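Local coordinates for protein ADP compounds hydrolase NudE (Escherichia coli, PDB 1VHZ) that hydrolyses ADP-ribose to AMP and ribose 5-phosphate, and also acts on NADH, Ap3A and Ap2A, as a homodimeric Nudix enzyme that uses magnesium or other divalent cations, at residues E42-T47 / S120-S124; E50-P56 / K125-A131. One frame throughout, in Å; residues are numbered along the deposited sequence.

Contact 1. Residues E42-T47 / S120-S124; sequences ERMRPT and SYFSS. With APR (adenosine-5-diphosphoribose), chain C.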
ATOM      1  N   GLU A  42     -18.480  -4.173   0.364  1.00 32.21           N
ATOM      2  CA  GLU A  42     -18.360  -3.088   1.338  1.00 33.58           C
ATOM      3  C   GLU A  42     -17.077  -2.316   1.025  1.00 32.98           C
ATOM      4  O   GLU A  42     -16.105  -2.909   0.563  1.00 30.89           O
ATOM      5  CB  GLU A  42     -18.358  -3.586   2.764  1.00 32.30           C
ATOM      6  CG  GLU A  42     -19.721  -3.914   3.333  1.00 35.10           C
ATOM      7  CD  GLU A  42     -19.689  -4.111   4.836  1.00 33.46           C
ATOM      8  OE1 GLU A  42     -18.572  -4.176   5.397  1.00 33.37           O
ATOM      9  OE2 GLU A  42     -20.779  -4.199   5.433  1.00 34.89           O
ATOM     10  N   ARG A  43     -17.107  -1.009   1.229  1.00 31.39           N
ATOM     11  CA  ARG A  43     -15.956  -0.168   0.976  1.00 31.88           C
ATOM     12  C   ARG A  43     -16.051   1.108   1.826  1.00 31.87           C
ATOM     13  O   ARG A  43     -17.098   1.453   2.365  1.00 30.12           O
ATOM     14  CB  ARG A  43     -15.852   0.297  -0.499  1.00 19.38           C
ATOM     15  CG  ARG A  43     -17.006   1.226  -0.866  1.00 19.07           C
ATOM     16  CD  ARG A  43     -16.941   1.721  -2.297  1.00 20.85           C
ATOM     17  NE  ARG A  43     -17.975   2.716  -2.543  1.00 20.68           N
ATOM     18  CZ  ARG A  43     -18.423   3.145  -3.708  1.00 22.37           C
ATOM     19  NH1 ARG A  43     -19.367   4.078  -3.738  1.00 20.55           N
ATOM     20  NH2 ARG A  43     -17.949   2.666  -4.855  1.00 21.04           N
ATOM     21  N   MET A  44     -14.926   1.807   1.817  1.00 30.37           N
ATOM     22  CA  MET A  44     -14.874   3.086   2.527  1.00 34.57           C
ATOM     23  C   MET A  44     -15.435   4.142   1.576  1.00 35.22           C
ATOM     24  O   MET A  44     -15.228   4.031   0.360  1.00 35.93           O
ATOM     25  CB  MET A  44     -13.465   3.404   2.997  1.00 33.45           C
ATOM     26  CG  MET A  44     -13.456   3.651   4.515  1.00 41.77           C
ATOM     27  SD  MET A  44     -13.717   2.126   5.414  1.00 47.44           S
ATOM     28  CE  MET A  44     -14.846   2.628   6.691  1.00 52.76           C
ATOM     29  N   ARG A  45     -16.235   5.063   2.085  1.00 35.38           N
ATOM     30  CA  ARG A  45     -16.814   6.093   1.241  1.00 39.85           C
ATOM     31  C   ARG A  45     -15.735   6.731   0.360  1.00 41.27           C
ATOM     32  O   ARG A  45     -14.705   7.168   0.843  1.00 40.58           O
ATOM     33  CB  ARG A  45     -17.513   7.168   2.073  1.00 43.93           C
ATOM     34  CG  ARG A  45     -18.276   8.182   1.239  1.00 53.71           C
ATOM     35  CD  ARG A  45     -19.338   8.899   2.065  1.00 65.28           C
ATOM     36  NE  ARG A  45     -20.399   9.434   1.217  1.00 80.08           N
ATOM     37  CZ  ARG A  45     -20.267  10.422   0.341  1.00 85.00           C
ATOM     38  NH1 ARG A  45     -19.096  11.026   0.168  1.00 86.53           N
ATOM     39  NH2 ARG A  45     -21.309  10.823  -0.382  1.00 86.45           N
ATOM     40  N   PRO A  46     -15.994   6.775  -0.938  1.00 44.25           N
ATOM     41  CA  PRO A  46     -15.099   7.362  -1.897  1.00 46.76           C
ATOM     42  C   PRO A  46     -14.884   8.845  -1.622  1.00 47.46           C
ATOM     43  O   PRO A  46     -15.806   9.608  -1.350  1.00 46.90           O
ATOM     44  CB  PRO A  46     -15.764   7.171  -3.255  1.00 46.73           C
ATOM     45  CG  PRO A  46     -16.856   6.197  -3.041  1.00 47.97           C
ATOM     46  CD  PRO A  46     -17.235   6.260  -1.586  1.00 46.39           C
ATOM     47  N   THR A  47     -13.623   9.243  -1.711  1.00 47.87           N
ATOM     48  CA  THR A  47     -13.259  10.636  -1.496  1.00 49.43           C
ATOM     49  C   THR A  47     -12.265  11.065  -2.570  1.00 47.54           C
ATOM     50  O   THR A  47     -11.618  10.223  -3.196  1.00 47.03           O
ATOM     51  CB  THR A  47     -12.627  10.829  -0.104  1.00 56.03           C
ATOM     52  OG1 THR A  47     -12.179  12.179   0.037  1.00 55.94           O
ATOM     53  CG2 THR A  47     -11.449   9.882   0.074  1.00 57.85           C
ATOM     54  N   SER A 120      -9.744  -1.974  -3.848  1.00 26.91           N
ATOM     55  CA  SER A 120     -10.934  -2.806  -3.685  1.00 29.36           C
ATOM     56  C   SER A 120     -11.812  -2.250  -2.566  1.00 30.15           C
ATOM     57  O   SER A 120     -13.028  -2.390  -2.607  1.00 31.50           O
ATOM     58  CB  SER A 120     -10.546  -4.251  -3.344  1.00 31.09           C
ATOM     59  OG  SER A 120     -10.273  -4.977  -4.532  1.00 46.77           O
ATOM     60  N   TYR A 121     -11.202  -1.657  -1.548  1.00 30.69           N
ATOM     61  CA  TYR A 121     -11.876  -1.087  -0.408  1.00 34.02           C
ATOM     62  C   TYR A 121     -11.711   0.409  -0.239  1.00 36.70           C
ATOM     63  O   TYR A 121     -12.527   1.041   0.440  1.00 34.51           O
ATOM     64  CB  TYR A 121     -11.353  -1.762   0.896  1.00 39.38           C
ATOM     65  CG  TYR A 121     -11.446  -3.272   0.777  1.00 45.90           C
ATOM     66  CD1 TYR A 121     -12.650  -3.929   0.959  1.00 46.79           C
ATOM     67  CD2 TYR A 121     -10.333  -4.009   0.395  1.00 50.90           C
ATOM     68  CE1 TYR A 121     -12.736  -5.302   0.808  1.00 51.52           C
ATOM     69  CE2 TYR A 121     -10.413  -5.381   0.236  1.00 53.39           C
ATOM     70  CZ  TYR A 121     -11.618  -6.017   0.442  1.00 54.88           C
ATOM     71  OH  TYR A 121     -11.691  -7.383   0.288  1.00 60.23           O
ATOM     72  N   PHE A 122     -10.635   1.000  -0.756  1.00 37.88           N
ATOM     73  CA  PHE A 122     -10.396   2.433  -0.597  1.00 40.71           C
ATOM     74  C   PHE A 122     -10.105   3.093  -1.939  1.00 43.15           C
ATOM     75  O   PHE A 122      -9.504   2.457  -2.816  1.00 48.73           O
ATOM     76  CB  PHE A 122      -9.196   2.705   0.329  1.00 42.72           C
ATOM     77  CG  PHE A 122      -9.140   1.832   1.551  1.00 47.86           C
ATOM     78  CD1 PHE A 122      -8.411   0.652   1.534  1.00 50.16           C
ATOM     79  CD2 PHE A 122      -9.837   2.166   2.698  1.00 46.37           C
ATOM     80  CE1 PHE A 122      -8.369  -0.174   2.647  1.00 50.01           C
ATOM     81  CE2 PHE A 122      -9.799   1.344   3.809  1.00 49.73           C
ATOM     82  CZ  PHE A 122      -9.070   0.171   3.781  1.00 49.28           C
ATOM     83  N   SER A 123     -10.418   4.368  -2.080  1.00 40.84           N
ATOM     84  CA  SER A 123     -10.147   5.067  -3.332  1.00 43.46           C
ATOM     85  C   SER A 123      -9.052   6.118  -3.178  1.00 43.31           C
ATOM     86  O   SER A 123      -8.806   6.900  -4.112  1.00 48.66           O
ATOM     87  CB  SER A 123     -11.440   5.757  -3.804  1.00 44.29           C
ATOM     88  OG  SER A 123     -11.850   6.684  -2.800  1.00 40.91           O
ATOM     89  N   SER A 124      -8.361   6.153  -2.054  1.00 37.33           N
ATOM     90  CA  SER A 124      -7.325   7.148  -1.823  1.00 38.80           C
ATOM     91  C   SER A 124      -6.073   7.021  -2.675  1.00 32.04           C
ATOM     92  O   SER A 124      -5.595   5.938  -2.962  1.00 34.76           O
ATOM     93  CB  SER A 124      -6.908   7.130  -0.335  1.00 42.28           C
ATOM     94  OG  SER A 124      -6.492   8.446   0.015  1.00 57.13           O
TER
HETATM   95  N1  APR C 197     -16.369  -6.124  -0.437  0.50 42.59           N
HETATM   96  C2  APR C 197     -16.658  -7.492  -0.273  0.50 43.21           C
HETATM   97  N3  APR C 197     -16.120  -8.519  -0.934  0.50 44.12           N
HETATM   98  C4  APR C 197     -15.162  -8.122  -1.894  0.50 45.03           C
HETATM   99  C5  APR C 197     -14.751  -6.805  -2.187  0.50 43.99           C
HETATM  100  C6  APR C 197     -15.405  -5.739  -1.399  0.50 42.14           C
HETATM  101  N6  APR C 197     -15.128  -4.443  -1.560  0.50 40.55           N
HETATM  102  N7  APR C 197     -13.792  -6.808  -3.186  0.50 44.51           N
HETATM  103  C8  APR C 197     -13.627  -8.102  -3.489  0.50 45.46           C
HETATM  104  N9  APR C 197     -14.426  -8.924  -2.740  0.50 46.22           N
HETATM  105  C1' APR C 197     -14.581 -10.542  -2.739  0.50 48.21           C
HETATM  106  C2' APR C 197     -15.069 -10.991  -4.145  0.50 48.82           C
HETATM  107  O2' APR C 197     -15.914 -12.115  -3.992  0.50 49.77           O
HETATM  108  C3' APR C 197     -13.773 -11.419  -4.928  0.50 48.41           C
HETATM  109  O3' APR C 197     -13.861 -12.764  -5.374  0.50 47.13           O
HETATM  110  O4' APR C 197     -13.301 -11.093  -2.643  0.50 49.14           O
HETATM  111  C4' APR C 197     -12.643 -11.286  -3.990  0.50 50.17           C
HETATM  112  C5' APR C 197     -11.915 -12.572  -3.997  0.50 51.97           C
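The Y121 ring turns its edge to E42: CD1 lies 3.6 Å from E42 O, which sits near the plane of the ring. With CG placed beside its own backbone N (chi1 -52°), the ring reaches along the adenine of the bound ADP-ribose, where Y121 CE1 comes within 3.5 Å of APR N6, at an oblique angle. That exocyclic amine is shared between two carbonyls, giving one bond of 2.8 Å from APR N6 to E42 O and a longer, more bent one to S120 O. On the strand side, E42 N donates to APR N1 at 3.0 Å, so the backbone of this single residue reads both the donor and the acceptor on that edge of the base. The E42 carboxylate plays no part in this and is held by S21, R22 and L23 of the second subunit.

Here the end of strand 38-44, from the antiparallel sheet of strands 11-20, 25-32 and 38-44, meets the loop between strands 104-116 and 125-136 of the Nudix fold, and between them they supply these bonds to the adenine; R39 and Y41 also line the pocket. A nearly straight bond of 2.9 Å from M44 N to Y121 O ties the two backbones together. Beyond it, M44 CB rests 3.8 Å from F122 CD2, and the bent methionine chain leaves its sulfur in an oblique Met-aromatic contact with that ring. R43 sends its extended chain away from the loop, to E27 and to E73 of the second subunit, with P46 CG over one guanidinium face. Farther along, S123 OG accepts a 3.3 Å bond from T47 N.

Contact 2. Residues E50-P56 / K125-A131; sequences EAVMIVP and KMNIVVA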
ATOM      1  N   GLU A  50      -6.674  13.732  -1.562  1.00 28.95           N
ATOM      2  CA  GLU A  50      -5.467  12.953  -1.780  1.00 20.23           C
ATOM      3  C   GLU A  50      -4.405  13.221  -0.725  1.00 20.66           C
ATOM      4  O   GLU A  50      -4.461  14.180   0.034  1.00 17.51           O
ATOM      5  CB  GLU A  50      -4.899  13.148  -3.177  1.00 14.18           C
ATOM      6  CG  GLU A  50      -5.912  12.876  -4.284  1.00 22.09           C
ATOM      7  CD  GLU A  50      -5.354  13.077  -5.678  1.00 27.30           C
ATOM      8  OE1 GLU A  50      -4.213  13.556  -5.829  1.00 24.81           O
ATOM      9  OE2 GLU A  50      -6.063  12.736  -6.650  1.00 33.74           O
ATOM     10  N   ALA A  51      -3.452  12.287  -0.682  1.00 14.32           N
ATOM     11  CA  ALA A  51      -2.338  12.341   0.220  1.00 14.34           C
ATOM     12  C   ALA A  51      -1.042  12.652  -0.518  1.00 14.61           C
ATOM     13  O   ALA A  51      -0.932  12.530  -1.742  1.00 13.80           O
ATOM     14  CB  ALA A  51      -2.192  11.014   0.984  1.00 11.06           C
ATOM     15  N   VAL A  52      -0.047  13.061   0.269  1.00 12.40           N
ATOM     16  CA  VAL A  52       1.270  13.384  -0.242  1.00 12.25           C
ATOM     17  C   VAL A  52       2.332  12.771   0.678  1.00 13.60           C
ATOM     18  O   VAL A  52       2.141  12.650   1.891  1.00 11.45           O
ATOM     19  CB  VAL A  52       1.502  14.898  -0.378  1.00 18.48           C
ATOM     20  CG1 VAL A  52       1.527  15.596   0.972  1.00 19.88           C
ATOM     21  CG2 VAL A  52       2.810  15.199  -1.119  1.00 13.56           C
ATOM     22  N   MET A  53       3.375  12.234   0.085  1.00 12.36           N
ATOM     23  CA  MET A  53       4.479  11.645   0.862  1.00 14.27           C
ATOM     24  C   MET A  53       5.738  12.361   0.361  1.00 12.71           C
ATOM     25  O   MET A  53       5.908  12.518  -0.849  1.00 13.18           O
ATOM     26  CB  MET A  53       4.566  10.136   0.741  1.00  9.55           C
ATOM     27  CG  MET A  53       5.984   9.564   0.844  1.00 29.22           C
ATOM     28  SD  MET A  53       6.046   7.744   0.782  1.00 24.00           S
ATOM     29  CE  MET A  53       4.600   7.454  -0.232  1.00 20.77           C
ATOM     30  N   ILE A  54       6.550  12.853   1.278  1.00 11.39           N
ATOM     31  CA  ILE A  54       7.740  13.600   0.895  1.00 14.70           C
ATOM     32  C   ILE A  54       9.031  12.897   1.270  1.00 15.33           C
ATOM     33  O   ILE A  54       9.208  12.400   2.376  1.00 15.93           O
ATOM     34  CB  ILE A  54       7.772  14.997   1.562  1.00 14.23           C
ATOM     35  CG1 ILE A  54       6.428  15.690   1.416  1.00 11.58           C
ATOM     36  CG2 ILE A  54       8.881  15.853   0.959  1.00 17.04           C
ATOM     37  CD1 ILE A  54       5.453  15.380   2.526  1.00  9.81           C
ATOM     38  N   VAL A  55       9.927  12.861   0.307  1.00 12.39           N
ATOM     39  CA  VAL A  55      11.231  12.260   0.438  1.00 13.13           C
ATOM     40  C   VAL A  55      12.303  13.351   0.309  1.00 16.32           C
ATOM     41  O   VAL A  55      12.751  13.676  -0.787  1.00 13.66           O
ATOM     42  CB  VAL A  55      11.439  11.177  -0.640  1.00 16.67           C
ATOM     43  CG1 VAL A  55      12.807  10.539  -0.500  1.00  7.50           C
ATOM     44  CG2 VAL A  55      10.351  10.089  -0.534  1.00 10.51           C
ATOM     45  N   PRO A  56      12.728  13.887   1.441  1.00 16.21           N
ATOM     46  CA  PRO A  56      13.743  14.912   1.509  1.00 19.58           C
ATOM     47  C   PRO A  56      15.149  14.342   1.424  1.00 18.75           C
ATOM     48  O   PRO A  56      15.477  13.320   2.033  1.00 20.38           O
ATOM     49  CB  PRO A  56      13.533  15.591   2.849  1.00 16.34           C
ATOM     50  CG  PRO A  56      12.392  14.902   3.505  1.00 16.13           C
ATOM     51  CD  PRO A  56      12.223  13.578   2.810  1.00 17.07           C
ATOM     52  N   LYS A 125      -5.485   8.153  -3.043  1.00 27.33           N
ATOM     53  CA  LYS A 125      -4.285   8.233  -3.829  1.00 23.23           C
ATOM     54  C   LYS A 125      -3.162   8.879  -2.993  1.00 22.73           C
ATOM     55  O   LYS A 125      -3.420   9.815  -2.240  1.00 20.14           O
ATOM     56  CB  LYS A 125      -4.397   9.113  -5.075  1.00 27.51           C
ATOM     57  CG  LYS A 125      -5.622   8.963  -5.927  1.00 31.23           C
ATOM     58  CD  LYS A 125      -5.612   7.674  -6.726  1.00 37.62           C
ATOM     59  CE  LYS A 125      -6.837   7.636  -7.650  1.00 40.71           C
ATOM     60  NZ  LYS A 125      -7.288   6.229  -7.825  1.00 47.20           N
ATOM     61  N   MET A 126      -1.953   8.440  -3.309  1.00 18.43           N
ATOM     62  CA  MET A 126      -0.769   8.961  -2.633  1.00 15.19           C
ATOM     63  C   MET A 126       0.199   9.549  -3.648  1.00 14.39           C
ATOM     64  O   MET A 126       0.628   8.886  -4.596  1.00 14.50           O
ATOM     65  CB  MET A 126      -0.159   7.851  -1.796  1.00 16.04           C
ATOM     66  CG  MET A 126       1.248   8.120  -1.268  1.00 21.50           C
ATOM     67  SD  MET A 126       1.263   9.463  -0.083  1.00 18.52           S
ATOM     68  CE  MET A 126       0.691   8.631   1.395  1.00 13.45           C
ATOM     69  N   ASN A 127       0.551  10.816  -3.478  1.00 11.16           N
ATOM     70  CA  ASN A 127       1.481  11.470  -4.392  1.00 12.82           C
ATOM     71  C   ASN A 127       2.872  11.488  -3.761  1.00 14.39           C
ATOM     72  O   ASN A 127       3.018  11.983  -2.636  1.00 15.05           O
ATOM     73  CB  ASN A 127       1.028  12.899  -4.732  1.00 11.64           C
ATOM     74  CG  ASN A 127      -0.346  12.922  -5.393  1.00 12.09           C
ATOM     75  OD1 ASN A 127      -0.458  12.825  -6.603  1.00 12.02           O
ATOM     76  ND2 ASN A 127      -1.408  13.020  -4.590  1.00 11.25           N
ATOM     77  N   ILE A 128       3.848  10.929  -4.470  1.00 12.14           N
ATOM     78  CA  ILE A 128       5.224  10.890  -3.983  1.00  7.51           C
ATOM     79  C   ILE A 128       6.031  12.059  -4.503  1.00  9.85           C
ATOM     80  O   ILE A 128       6.157  12.303  -5.713  1.00 12.66           O
ATOM     81  CB  ILE A 128       5.905   9.555  -4.382  1.00 13.21           C
ATOM     82  CG1 ILE A 128       5.128   8.398  -3.731  1.00 10.09           C
ATOM     83  CG2 ILE A 128       7.355   9.542  -3.941  1.00 13.04           C
ATOM     84  CD1 ILE A 128       5.460   7.038  -4.324  1.00 16.36           C
ATOM     85  N   VAL A 129       6.570  12.869  -3.596  1.00 11.70           N
ATOM     86  CA  VAL A 129       7.352  14.035  -4.004  1.00 12.62           C
ATOM     87  C   VAL A 129       8.766  13.996  -3.431  1.00 15.62           C
ATOM     88  O   VAL A 129       8.913  13.668  -2.249  1.00 13.94           O
ATOM     89  CB  VAL A 129       6.659  15.324  -3.500  1.00 12.11           C
ATOM     90  CG1 VAL A 129       7.483  16.566  -3.814  1.00 14.01           C
ATOM     91  CG2 VAL A 129       5.260  15.481  -4.054  1.00 13.39           C
ATOM     92  N   VAL A 130       9.770  14.378  -4.211  1.00 17.31           N
ATOM     93  CA  VAL A 130      11.150  14.430  -3.700  1.00 17.61           C
ATOM     94  C   VAL A 130      11.476  15.901  -3.407  1.00 18.23           C
ATOM     95  O   VAL A 130      11.170  16.758  -4.236  1.00 15.23           O
ATOM     96  CB  VAL A 130      12.180  13.907  -4.713  1.00 25.32           C
ATOM     97  CG1 VAL A 130      13.607  13.942  -4.137  1.00 19.72           C
ATOM     98  CG2 VAL A 130      11.822  12.505  -5.144  1.00 27.17           C
ATOM     99  N   ALA A 131      12.014  16.178  -2.236  1.00 18.31           N
ATOM    100  CA  ALA A 131      12.371  17.504  -1.790  1.00 16.73           C
ATOM    101  C   ALA A 131      13.881  17.701  -1.651  1.00 21.02           C
ATOM    102  O   ALA A 131      14.544  16.912  -0.951  1.00 22.38           O
ATOM    103  CB  ALA A 131      11.803  17.729  -0.383  1.00  8.44           C
TER
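The N127 amide and the E50 carboxylate meet with their planes 26° apart. N127 ND2 spends both hydrogens on acceptors lying close to the amide plane, giving one to E50 OE1 at 3.1 Å and the other to A51 O at 2.9 Å. E50 OE1 is met on its anti side, from somewhat out of the carboxylate plane, while A51 O also takes N127 N, which comes from above the carbonyl plane. Because CG sits beside the backbone N (chi1 -60°), the amide folds back toward the neighbouring strand. V90 of helix 90-102 and F111 of strand 104-116 pack around it.

From here the two strands run parallel in register from A51 with M126 to P56 with A131, in the mixed sheet of the Nudix fold. M53 hydrogen-bonds to N127 O and V129 N through its own N and O, and V55 likewise to V129 O and A131 N. On the face of A51, M53 and V55, M126 SD lies 3.5 Å from M53 CB, the two methionine chains crossing at about a right angle, and M53 CE reaches 3.7 Å to I128 CG1; helix 169-184 covers this side. On the other face V52 CG2 touches V129 CG2 at 3.8 Å and I54 CG2 meets A131 CB at 3.7 Å, under helix 90-102, whose E97, a metal ligand by similarity, packs on I54.

Putting a leucine at N127 would probably leave E50 OE1 without this donor and A51 O with the backbone N-H alone. Apart from N127 the two faces are apolar, and this buried amide, bonding to E50 and A51, is likely to fix the register where the pairing begins.

Contact 2 lies in the core, about 6 Å from the centre of the chain to its own centre and buried almost throughout, whereas contact 1 is partly buried, about 15 Å out, with the second subunit against it. The segments adjoin in sequence: 120-124 runs straight into 125-131, and strand 38-44 is followed by strand 51-58, yet the contact centres are 20 Å apart. Contact 2 joins two strands of one sheet by a continuous parallel ladder between largely apolar faces. In contact 1 a strand end meets a loop through just two hydrogen bonds, while the backbone of E42 and S120 O are turned to the adenine. Contact 1 thus holds bonds to the base, while contact 2 adjoins the helix whose E97 and E101 are metal ligands by similarity.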